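Long-range contact in beta-galactosidase (Bacillus circulans subsp. alkalophilus, PDB 3TTY), which hydrolyses beta-galactosides, releasing galactose, with an active site that probably lies in its TIM-barrel domain, as in related glycoside hydrolases: residues A[508-512]-A[573-577]. Numbering follows the deposited sequence.
Sequences NVMGI and TRNKF
Asn-575 meets the last carbonyls of helix 507-510 with its side-chain amide, an example of how a strand side chain can serve a helix terminus whose carbonyls have run out of helical partners. Its ND2 donates to Val-509 O over 3.2 Å in a fairly straight bond (N-H...O 159°); the oxygen lies near the plane of the amide, whereas the nitrogen stands above the carbonyl plane. CG anti to the backbone N (chi1 -163°) places the amide beside Val-509 O and Gly-511 CA, while Asn-575 CB lies 3.4 Å from Met-510 O. Gly-511, with positive phi, is the first residue to leave the helix and lies against this group: its CA is 3.9 Å from Asn-575 CG, and a side chain there would run into the amide. Replacing Asn-575 by alanine removes the amide, which would probably leave Val-509 O without this donor, although Ser-582 OG also bonds that oxygen, and a gap beside Gly-511. The setting is the trimerisation domain, where strand 570-577 runs inside a mixed sheet, antiparallel to 580-585, and the short helix leads through Gly-511 into strand 512-519. Toward Thr-573 the fit is looser and wet: a water donates to Met-510 O at 2.9 Å and accepts from Thr-573 OG1, bridging backbone and hydroxyl, while Ile-512 CG2 lies 3.5 Å from that same OG1. At the other end, nearer solvent, the partly exposed Phe-577 receives Val-509 CG2 over the centre of one ring face, a CH-pi contact of 4.0 Å to the centroid. Glu-473 and Val-476 of helix 468-477 also touch the Phe-577 side chain, and Asn-508, at the exposed margin, turns the end of its side chain away from the strand.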
loop_
_atom_site.group_PDB
_atom_site.type_symbol
_atom_site.label_atom_id
_atom_site.label_comp_id
_atom_site.label_asym_id
_atom_site.label_seq_id
_atom_site.Cartn_x
_atom_site.Cartn_y
_atom_site.Cartn_z
ATOM N N ASN A 508 20.757 -23.129 -31.062
ATOM C CA ASN A 508 21.230 -23.382 -32.408
ATOM C C ASN A 508 20.698 -22.378 -33.411
ATOM O O ASN A 508 21.446 -21.864 -34.241
ATOM C CB ASN A 508 20.865 -24.795 -32.863
ATOM C CG ASN A 508 21.644 -25.854 -32.128
ATOM O OD1 ASN A 508 22.827 -25.664 -31.796
ATOM N ND2 ASN A 508 20.990 -26.987 -31.860
ATOM N N VAL A 509 19.401 -22.110 -33.349
ATOM C CA VAL A 509 18.800 -21.252 -34.347
ATOM C C VAL A 509 19.239 -19.800 -34.145
ATOM O O VAL A 509 19.383 -19.057 -35.113
ATOM C CB VAL A 509 17.266 -21.371 -34.389
ATOM C CG1 VAL A 509 16.633 -20.791 -33.124
ATOM C CG2 VAL A 509 16.744 -20.673 -35.626
ATOM N N MET A 510 19.485 -19.411 -32.895
ATOM C CA MET A 510 19.896 -18.041 -32.604
ATOM C C MET A 510 21.400 -17.837 -32.807
ATOM O O MET A 510 21.839 -16.728 -33.075
ATOM C CB MET A 510 19.478 -17.628 -31.191
ATOM C CG MET A 510 17.967 -17.649 -30.948
ATOM S SD MET A 510 16.972 -16.892 -32.257
ATOM C CE MET A 510 17.651 -15.231 -32.268
ATOM N N GLY A 511 22.180 -18.907 -32.669
ATOM C CA GLY A 511 23.613 -18.875 -32.936
ATOM C C GLY A 511 24.411 -18.106 -31.906
ATOM O O GLY A 511 25.514 -17.619 -32.188
ATOM N N ILE A 512 23.853 -17.978 -30.707
ATOM C CA ILE A 512 24.560 -17.303 -29.619
ATOM C C ILE A 512 24.350 -18.064 -28.332
ATOM O O ILE A 512 23.357 -18.777 -28.177
ATOM C CB ILE A 512 24.062 -15.858 -29.393
ATOM C CG1 ILE A 512 22.584 -15.849 -28.964
ATOM C CG2 ILE A 512 24.268 -15.004 -30.628
ATOM C CD1 ILE A 512 22.371 -15.767 -27.466
ATOM N N THR A 573 22.604 -9.470 -32.733
ATOM C CA THR A 573 23.230 -10.478 -33.576
ATOM C C THR A 573 22.291 -10.941 -34.684
ATOM O O THR A 573 21.067 -10.868 -34.543
ATOM C CB THR A 573 23.712 -11.692 -32.746
ATOM O OG1 THR A 573 22.581 -12.425 -32.254
ATOM C CG2 THR A 573 24.594 -11.223 -31.564
ATOM N N ARG A 574 22.880 -11.396 -35.789
ATOM C CA ARG A 574 22.137 -11.969 -36.909
ATOM C C ARG A 574 22.737 -13.326 -37.269
ATOM O O ARG A 574 23.918 -13.410 -37.627
ATOM C CB ARG A 574 22.196 -11.043 -38.132
ATOM C CG ARG A 574 21.487 -11.583 -39.376
ATOM C CD ARG A 574 21.704 -10.683 -40.586
ATOM N NE ARG A 574 20.872 -11.062 -41.728
ATOM C CZ ARG A 574 21.259 -11.883 -42.700
ATOM N NH1 ARG A 574 22.471 -12.422 -42.674
ATOM N NH2 ARG A 574 20.438 -12.167 -43.706
ATOM N N ASN A 575 21.927 -14.380 -37.168
ATOM C CA ASN A 575 22.361 -15.719 -37.559
ATOM C C ASN A 575 21.715 -16.196 -38.839
ATOM O O ASN A 575 20.495 -16.256 -38.923
ATOM C CB ASN A 575 22.061 -16.763 -36.472
ATOM C CG ASN A 575 22.865 -18.068 -36.678
ATOM O OD1 ASN A 575 24.058 -18.027 -36.959
ATOM N ND2 ASN A 575 22.203 -19.208 -36.573
ATOM N N LYS A 576 22.525 -16.571 -39.825
ATOM C CA LYS A 576 21.981 -17.195 -41.035
ATOM C C LYS A 576 21.722 -18.679 -40.785
ATOM O O LYS A 576 22.597 -19.395 -40.308
ATOM C CB LYS A 576 22.930 -17.027 -42.222
ATOM C CG LYS A 576 22.301 -17.421 -43.558
ATOM C CD LYS A 576 21.193 -16.443 -43.950
ATOM C CE LYS A 576 20.673 -16.724 -45.354
ATOM N NZ LYS A 576 19.575 -15.794 -45.763
ATOM N N PHE A 577 20.530 -19.142 -41.130
ATOM C CA PHE A 577 20.102 -20.474 -40.750
ATOM C C PHE A 577 19.225 -21.003 -41.871
ATOM O O PHE A 577 18.061 -20.633 -41.982
ATOM C CB PHE A 577 19.345 -20.404 -39.409
ATOM C CG PHE A 577 19.044 -21.744 -38.789
ATOM C CD1 PHE A 577 19.948 -22.344 -37.932
ATOM C CD2 PHE A 577 17.837 -22.388 -39.035
ATOM C CE1 PHE A 577 19.674 -23.583 -37.348
ATOM C CE2 PHE A 577 17.555 -23.624 -38.455
ATOM C CZ PHE A 577 18.479 -24.217 -37.604
HETATM O O HOH W 1 21.314 -13.996 -33.716
#